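Side-chain contacts in FERM, ARHGEF and pleckstrin domain-containing protein 2 (Mus musculus, PDB 6D2K), which activates RAC1 as a guanine nucleotide exchange factor and takes part in semaphorin and integrin signalling; this chain is its FERM domain: residues 32-35 / 36-40; 190-193 / 194-197; 238-241 / 242-245. All coordinates share one frame; numbering follows the deposited sequence.

Interaction 1. Residues 32-35 / 36-40; sequences VLLT and QVWKH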
loop_
_atom_site.group_PDB
_atom_site.type_symbol
_atom_site.label_atom_id
_atom_site.label_comp_id
_atom_site.label_asym_id
_atom_site.label_seq_id
_atom_site.Cartn_x
_atom_site.Cartn_y
_atom_site.Cartn_z
ATOM N N VAL A 32 -2.313 7.532 -19.195
ATOM C CA VAL A 32 -1.762 8.837 -19.558
ATOM C C VAL A 32 -1.268 9.622 -18.333
ATOM O O VAL A 32 -0.184 10.220 -18.352
ATOM C CB VAL A 32 -2.786 9.670 -20.366
ATOM C CG1 VAL A 32 -2.189 11.001 -20.772
ATOM C CG2 VAL A 32 -3.245 8.881 -21.587
ATOM N N LEU A 33 -2.055 9.601 -17.260
ATOM C CA LEU A 33 -1.690 10.280 -16.026
ATOM C C LEU A 33 -0.573 9.524 -15.320
ATOM O O LEU A 33 0.372 10.132 -14.825
ATOM C CB LEU A 33 -2.901 10.409 -15.096
ATOM C CG LEU A 33 -2.598 10.997 -13.713
ATOM C CD1 LEU A 33 -1.952 12.386 -13.792
ATOM C CD2 LEU A 33 -3.872 11.031 -12.858
ATOM N N LEU A 34 -0.703 8.202 -15.269
ATOM C CA LEU A 34 0.307 7.357 -14.638
ATOM C C LEU A 34 1.680 7.644 -15.254
ATOM O O LEU A 34 2.642 7.915 -14.544
ATOM C CB LEU A 34 -0.065 5.880 -14.776
ATOM C CG LEU A 34 -1.324 5.396 -14.038
ATOM C CD1 LEU A 34 -1.791 4.046 -14.540
ATOM C CD2 LEU A 34 -1.097 5.351 -12.526
ATOM N N THR A 35 1.748 7.624 -16.581
ATOM C CA THR A 35 3.003 7.900 -17.285
ATOM C C THR A 35 3.556 9.317 -17.066
ATOM O O THR A 35 4.770 9.497 -16.949
ATOM C CB THR A 35 2.874 7.587 -18.791
ATOM O OG1 THR A 35 2.668 6.178 -18.970
ATOM C CG2 THR A 35 4.135 8.008 -19.534
ATOM N N GLN A 36 2.688 10.325 -17.001
ATOM C CA GLN A 36 3.158 11.667 -16.679
ATOM C C GLN A 36 3.784 11.677 -15.287
ATOM O O GLN A 36 4.798 12.335 -15.057
ATOM C CB GLN A 36 2.038 12.715 -16.786
ATOM C CG GLN A 36 1.569 12.972 -18.218
ATOM C CD GLN A 36 0.672 14.202 -18.350
ATOM O OE1 GLN A 36 0.500 14.971 -17.402
ATOM N NE2 GLN A 36 0.100 14.390 -19.536
ATOM N N VAL A 37 3.191 10.928 -14.360
ATOM C CA VAL A 37 3.725 10.881 -13.008
ATOM C C VAL A 37 5.060 10.153 -12.977
ATOM O O VAL A 37 5.993 10.615 -12.324
ATOM C CB VAL A 37 2.758 10.225 -12.012
ATOM C CG1 VAL A 37 3.438 10.086 -10.656
ATOM C CG2 VAL A 37 1.487 11.058 -11.895
ATOM N N TRP A 38 5.148 9.027 -13.680
ATOM C CA TRP A 38 6.396 8.264 -13.717
ATOM C C TRP A 38 7.522 9.104 -14.325
ATOM O O TRP A 38 8.682 8.971 -13.945
ATOM C CB TRP A 38 6.252 6.967 -14.518
ATOM C CG TRP A 38 5.133 6.018 -14.098
ATOM C CD1 TRP A 38 4.572 5.045 -14.861
ATOM C CD2 TRP A 38 4.450 5.978 -12.832
ATOM N NE1 TRP A 38 3.590 4.393 -14.160
ATOM C CE2 TRP A 38 3.495 4.947 -12.913
ATOM C CE3 TRP A 38 4.556 6.709 -11.645
ATOM C CZ2 TRP A 38 2.642 4.627 -11.846
ATOM C CZ3 TRP A 38 3.705 6.389 -10.583
ATOM C CH2 TRP A 38 2.770 5.356 -10.696
ATOM N N LYS A 39 7.172 9.966 -15.275
ATOM C CA LYS A 39 8.146 10.851 -15.911
ATOM C C LYS A 39 8.586 11.963 -14.977
ATOM O O LYS A 39 9.776 12.259 -14.867
ATOM C CB LYS A 39 7.562 11.473 -17.176
ATOM C CG LYS A 39 7.564 10.572 -18.387
ATOM C CD LYS A 39 7.660 11.399 -19.674
ATOM C CE LYS A 39 7.307 12.872 -19.445
ATOM N NZ LYS A 39 8.438 13.666 -18.862
ATOM N N HIS A 40 7.622 12.600 -14.325
ATOM C CA HIS A 40 7.932 13.634 -13.359
ATOM C C HIS A 40 8.912 13.095 -12.320
ATOM O O HIS A 40 9.805 13.812 -11.878
ATOM C CB HIS A 40 6.663 14.149 -12.679
ATOM C CG HIS A 40 6.934 15.031 -11.505
ATOM N ND1 HIS A 40 7.291 16.355 -11.638
ATOM C CD2 HIS A 40 6.927 14.775 -10.176
ATOM C CE1 HIS A 40 7.482 16.880 -10.442
ATOM N NE2 HIS A 40 7.264 15.945 -9.537
#

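Interaction 2. Residues 190-193 / 194-197; sequences LEMY and GIRF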
loop_
_atom_site.group_PDB
_atom_site.type_symbol
_atom_site.label_atom_id
_atom_site.label_comp_id
_atom_site.label_asym_id
_atom_site.label_seq_id
_atom_site.Cartn_x
_atom_site.Cartn_y
_atom_site.Cartn_z
ATOM N N LEU A 190 7.586 -8.120 9.015
ATOM C CA LEU A 190 6.382 -7.870 9.798
ATOM C C LEU A 190 5.190 -8.533 9.140
ATOM O O LEU A 190 5.049 -8.495 7.924
ATOM C CB LEU A 190 6.101 -6.376 9.932
ATOM C CG LEU A 190 7.241 -5.615 10.599
ATOM C CD1 LEU A 190 6.918 -4.137 10.603
ATOM C CD2 LEU A 190 7.452 -6.152 12.016
ATOM N N GLU A 191 4.340 -9.133 9.960
ATOM C CA GLU A 191 3.151 -9.812 9.452
ATOM C C GLU A 191 2.268 -8.838 8.681
ATOM O O GLU A 191 1.581 -9.236 7.732
ATOM C CB GLU A 191 2.373 -10.424 10.613
ATOM C CG GLU A 191 1.176 -11.268 10.200
ATOM C CD GLU A 191 0.585 -12.017 11.380
ATOM O OE1 GLU A 191 0.696 -13.260 11.405
ATOM O OE2 GLU A 191 0.034 -11.354 12.282
ATOM N N MET A 192 2.287 -7.565 9.073
ATOM C CA MET A 192 1.438 -6.574 8.417
ATOM C C MET A 192 2.085 -5.853 7.225
ATOM O O MET A 192 1.486 -4.942 6.646
ATOM C CB MET A 192 0.911 -5.564 9.440
ATOM C CG MET A 192 -0.076 -6.185 10.453
ATOM S SD MET A 192 -1.555 -6.888 9.656
ATOM C CE MET A 192 -2.345 -5.396 9.079
ATOM N N TYR A 193 3.300 -6.255 6.860
ATOM C CA TYR A 193 3.984 -5.679 5.698
ATOM C C TYR A 193 3.120 -5.807 4.445
ATOM O O TYR A 193 2.742 -6.911 4.056
ATOM C CB TYR A 193 5.354 -6.347 5.493
ATOM C CG TYR A 193 6.027 -6.048 4.162
ATOM C CD1 TYR A 193 6.606 -4.814 3.917
ATOM C CD2 TYR A 193 6.075 -7.000 3.157
ATOM C CE1 TYR A 193 7.218 -4.541 2.713
ATOM C CE2 TYR A 193 6.679 -6.737 1.947
ATOM C CZ TYR A 193 7.245 -5.500 1.726
ATOM O OH TYR A 193 7.844 -5.208 0.519
ATOM N N GLY A 194 2.807 -4.665 3.840
ATOM C CA GLY A 194 2.002 -4.602 2.626
ATOM C C GLY A 194 0.530 -4.958 2.789
ATOM O O GLY A 194 -0.184 -5.074 1.789
ATOM N N ILE A 195 0.061 -5.115 4.025
ATOM C CA ILE A 195 -1.302 -5.622 4.238
ATOM C C ILE A 195 -2.342 -4.502 4.259
ATOM O O ILE A 195 -2.146 -3.470 4.909
ATOM C CB ILE A 195 -1.409 -6.431 5.544
ATOM C CG1 ILE A 195 -0.516 -7.672 5.483
ATOM C CG2 ILE A 195 -2.872 -6.836 5.820
ATOM C CD1 ILE A 195 -1.009 -8.732 4.506
ATOM N N ARG A 196 -3.446 -4.709 3.536
ATOM C CA ARG A 196 -4.619 -3.844 3.613
ATOM C C ARG A 196 -5.824 -4.757 3.793
ATOM O O ARG A 196 -6.008 -5.709 3.022
ATOM C CB ARG A 196 -4.773 -3.009 2.333
ATOM C CG ARG A 196 -3.733 -1.904 2.168
ATOM C CD ARG A 196 -2.466 -2.398 1.461
ATOM N NE ARG A 196 -1.532 -1.297 1.194
ATOM C CZ ARG A 196 -0.647 -0.827 2.069
ATOM N NH1 ARG A 196 -0.552 -1.345 3.287
ATOM N NH2 ARG A 196 0.136 0.178 1.724
ATOM N N PHE A 197 -6.602 -4.503 4.840
ATOM C CA PHE A 197 -7.760 -5.334 5.162
ATOM C C PHE A 197 -8.988 -4.966 4.344
ATOM O O PHE A 197 -9.252 -3.787 4.082
ATOM C CB PHE A 197 -8.112 -5.170 6.638
ATOM C CG PHE A 197 -7.186 -5.901 7.575
ATOM C CD1 PHE A 197 -6.299 -6.847 7.108
ATOM C CD2 PHE A 197 -7.254 -5.671 8.936
ATOM C CE1 PHE A 197 -5.472 -7.540 7.984
ATOM C CE2 PHE A 197 -6.427 -6.362 9.814
ATOM C CZ PHE A 197 -5.540 -7.288 9.332
HETATM O O HOH W 1 0.389 -2.514 6.268
#

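Interaction 3. Residues 238-241 / 242-245; sequences SFKR and KRFL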
loop_
_atom_site.group_PDB
_atom_site.type_symbol
_atom_site.label_atom_id
_atom_site.label_comp_id
_atom_site.label_asym_id
_atom_site.label_seq_id
_atom_site.Cartn_x
_atom_site.Cartn_y
_atom_site.Cartn_z
ATOM N N SER A 238 -13.119 -15.599 -8.410
ATOM C CA SER A 238 -14.332 -15.061 -9.019
ATOM C C SER A 238 -15.079 -14.185 -8.031
ATOM O O SER A 238 -14.828 -14.233 -6.841
ATOM C CB SER A 238 -15.270 -16.198 -9.445
ATOM O OG SER A 238 -14.617 -17.050 -10.350
ATOM N N PHE A 239 -16.026 -13.396 -8.521
ATOM C CA PHE A 239 -16.914 -12.696 -7.609
ATOM C C PHE A 239 -18.307 -12.634 -8.215
ATOM O O PHE A 239 -18.452 -12.600 -9.438
ATOM C CB PHE A 239 -16.379 -11.306 -7.227
ATOM C CG PHE A 239 -16.628 -10.234 -8.257
ATOM C CD1 PHE A 239 -17.709 -9.367 -8.116
ATOM C CD2 PHE A 239 -15.799 -10.095 -9.360
ATOM C CE1 PHE A 239 -17.949 -8.380 -9.055
ATOM C CE2 PHE A 239 -16.036 -9.104 -10.311
ATOM C CZ PHE A 239 -17.122 -8.241 -10.153
ATOM N N LYS A 240 -19.316 -12.661 -7.354
ATOM C CA LYS A 240 -20.696 -12.449 -7.775
ATOM C C LYS A 240 -21.388 -11.571 -6.756
ATOM O O LYS A 240 -21.613 -11.985 -5.613
ATOM C CB LYS A 240 -21.444 -13.775 -7.891
ATOM C CG LYS A 240 -20.820 -14.747 -8.880
ATOM C CD LYS A 240 -21.692 -15.996 -9.016
ATOM C CE LYS A 240 -21.641 -16.547 -10.432
ATOM N NZ LYS A 240 -20.261 -16.903 -10.858
ATOM N N ARG A 241 -21.733 -10.362 -7.177
ATOM C CA ARG A 241 -22.374 -9.400 -6.285
ATOM C C ARG A 241 -21.474 -9.188 -5.066
ATOM O O ARG A 241 -20.333 -8.763 -5.239
ATOM C CB ARG A 241 -23.796 -9.868 -5.927
ATOM C CG ARG A 241 -24.706 -8.770 -5.425
ATOM C CD ARG A 241 -26.158 -9.261 -5.538
ATOM N NE ARG A 241 -27.129 -8.348 -4.944
ATOM C CZ ARG A 241 -28.272 -8.014 -5.533
ATOM N NH1 ARG A 241 -28.545 -8.476 -6.742
ATOM N NH2 ARG A 241 -29.113 -7.188 -4.920
ATOM N N LYS A 242 -21.955 -9.481 -3.859
ATOM C CA LYS A 242 -21.145 -9.288 -2.648
ATOM C C LYS A 242 -20.249 -10.477 -2.300
ATOM O O LYS A 242 -19.496 -10.407 -1.321
ATOM C CB LYS A 242 -22.024 -8.986 -1.431
ATOM C CG LYS A 242 -22.850 -7.720 -1.572
ATOM C CD LYS A 242 -23.456 -7.314 -0.238
ATOM C CE LYS A 242 -24.377 -8.371 0.320
ATOM N NZ LYS A 242 -25.176 -7.820 1.453
ATOM N N ARG A 243 -20.343 -11.553 -3.078
ATOM C CA ARG A 243 -19.656 -12.813 -2.775
ATOM C C ARG A 243 -18.312 -12.923 -3.478
ATOM O O ARG A 243 -18.243 -12.795 -4.701
ATOM C CB ARG A 243 -20.533 -14.007 -3.215
ATOM C CG ARG A 243 -21.844 -14.132 -2.461
ATOM C CD ARG A 243 -22.849 -15.019 -3.219
ATOM N NE ARG A 243 -22.263 -16.283 -3.649
ATOM C CZ ARG A 243 -22.600 -16.926 -4.763
ATOM N NH1 ARG A 243 -23.517 -16.418 -5.576
ATOM N NH2 ARG A 243 -22.006 -18.073 -5.066
ATOM N N PHE A 244 -17.256 -13.179 -2.701
ATOM C CA PHE A 244 -15.924 -13.453 -3.242
ATOM C C PHE A 244 -15.667 -14.960 -3.213
ATOM O O PHE A 244 -15.830 -15.591 -2.176
ATOM C CB PHE A 244 -14.868 -12.719 -2.405
ATOM C CG PHE A 244 -13.455 -12.979 -2.837
ATOM C CD1 PHE A 244 -12.992 -12.543 -4.069
ATOM C CD2 PHE A 244 -12.583 -13.649 -1.998
ATOM C CE1 PHE A 244 -11.677 -12.774 -4.447
ATOM C CE2 PHE A 244 -11.273 -13.894 -2.371
ATOM C CZ PHE A 244 -10.825 -13.458 -3.598
ATOM N N LEU A 245 -15.283 -15.532 -4.353
ATOM C CA LEU A 245 -15.163 -16.987 -4.492
ATOM C C LEU A 245 -13.732 -17.422 -4.792
ATOM O O LEU A 245 -13.137 -16.971 -5.764
ATOM C CB LEU A 245 -16.095 -17.494 -5.609
ATOM C CG LEU A 245 -17.616 -17.489 -5.369
ATOM C CD1 LEU A 245 -18.158 -16.086 -5.174
ATOM C CD2 LEU A 245 -18.329 -18.162 -6.528
HETATM O O HOH W 2 -13.685 -18.919 -8.349
#

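Interaction 1. Residues 32-35 / 36-40
Leu-34 and Trp-38 meet one helical turn apart, their side chains lying next to each other and pointing the same way. The branch CD2 of Leu-34 reaches the far ring of the indole, 3.9 Å from CZ2 of Trp-38, while CB of Leu-34 lies 4.0 Å from NE1 of Trp-38. The carbonyl oxygen of Leu-34 sits over one face of the indole, 3.1 Å above its plane and displaced toward the rim. The ring comes to lie there because CG of Trp-38 turns away from its own carbonyl carbon (chi1 -55°), which swings the indole back along the helix. The same oxygen accepts the backbone N-H of Trp-38 at 2.9 Å from N.

On the inward side, the side chains of Leu-33 and Val-37 run at a slant to each other, CD1 of Leu-33 being 4.1 Å from CG2 of Val-37. Both are buried, and branched aliphatic groups suit this face because it packs on the sheet: Leu-33, Leu-34 and Val-37 all touch Leu-51 of strand 49-54, and Leu-33 also reaches Phe-22 of strand 19-24. Trp-38 extends the apolar surface toward Phe-49. At the margin, CG of Gln-36 packs 3.3 Å from O of Val-32, and its side chain also touches Phe-22. Thr-35 is the polar position, its OG1 hydrogen-bonded to the side chain of Gln-31.

This is the amphipathic helix 30-41 of the ubiquitin-like FERM N-terminal domain. Four i to i+4 bonds engage the carbonyl oxygens of residues 32-35; side-chain cohesion is probably largely dispersive, and the indole face probably shields O of Leu-34.

Interaction 2. Residues 190-193 / 194-197
Two overlapping beta turns shape the loop between helix 176-187 and strand 198-201, where the central FERM domain passes into the C-terminal PH-like domain. The first is type I, from Leu-190 to Tyr-193; the second is type II, from Met-192 to Ile-195, closed by the bond from N of Ile-195 to O of Met-192 (3.0 Å). Gly-194 holds the third place of the type II turn with phi 70°, a conformation glycine adopts readily because it has no CB to press against the preceding carbonyl oxygen.

The backbone oxygen of Met-192 has a second partner. A water donates to O of Met-192 at 2.7 Å and also donates to O of Ile-195, bridging the ends of the turn. The carbonyl oxygen of Ile-195 additionally accepts NH1 of Arg-196 (3.1 Å), which approaches from above the carbonyl plane while the oxygen lies in the plane of the guanidinium. NH2 of Arg-196 makes a salt bridge to Asp-111, tying the turn to helix 98-113. Tyr-193 leads away from residues 194-197, its ring meeting Phe-88 edge-to-face and its OH bonded to the backbone oxygen of Pro-89.

A flexible, unbranched methionine suits a place where the chain must bend to reach two neighbours. Bent at chi2 (-60°) and chi3 (-68°), Met-192 folds its thioether over toward Ile-195 and Phe-197, crossing each at about a right angle. Its sulfur makes an oblique Met-aromatic contact with Phe-197, SD lying 5.0 Å from the ring centroid. The methyl CE of Met-192 touches both, CG2 of Ile-195 at 3.6 Å and CZ of Phe-197 at 3.7 Å.

Interaction 3. Residues 238-241 / 242-245
The carbonyl oxygen of Leu-245 is held by two donors: the backbone N of Ser-238 at 3.0 Å and a water that donates from farther off. That water links O of Leu-245 with OG of Ser-238, which would help hold this end of the pairing. In return, N of Leu-245 donates to O of Ser-238 at 2.8 Å. CB of Ser-238 and CB of Leu-245 sit 4.1 Å apart on the same face of the sheet.

Lys-240 and Arg-243 form the next hydrogen-bonded pair, with N of Lys-240 at 2.9 Å from O of Arg-243 and N of Arg-243 at 2.9 Å from O of Lys-240. This pair closes a type II' turn, making residues 238-245 the tip of a beta hairpin with a two-residue loop (Arg-241, Lys-242) in the PH-like domain, joining strands 236-240 and 243-247. Arg-241 occupies the first corner with a positive phi of 56°, unfavourable for a residue with a CB; its psi also nearly eclipses CB of Arg-241 with N of Lys-242, 2.8 Å away.

Above the pair, the aliphatic stem of Lys-240 meets the guanidinium of Arg-243 obliquely, CD of Lys-240 being 3.9 Å from NH1 of Arg-243. CG of Arg-243 is set opposite its carbonyl carbon (chi1 -64°), and a bend at chi3 (49°) turns the guanidinium toward Lys-240. Their like charges are kept apart, NZ of Lys-240 lying 6.2 Å from NH2 of Arg-243, and NE of Arg-243 is engaged by a salt bridge to Glu-261. On the other face, Phe-239 and Phe-244 form the non-hydrogen-bonded pair and turn toward helix 267-284, where Phe-244 meets Phe-273 edge-to-face and Phe-239 meets Trp-274.

In the fold
The three contacts follow one another along the chain and sample the three lobes of the FERM domain: interaction 1 lies in the ubiquitin-like lobe, interaction 2 where the central lobe runs into the PH-like lobe, and interaction 3 within the PH-like lobe. None touches another. The centres of interactions 1 and 2 are about 27 Å apart, those of 2 and 3 about 23 Å, and those of 1 and 3 about 33 Å. Interactions 2 and 3 come closest, with nearest atoms about 11 Å apart. They are linked through one sheet: residues 190-197 lead into strand 198-201, which pairs with strand 259-264, itself the neighbour of strand 243-247.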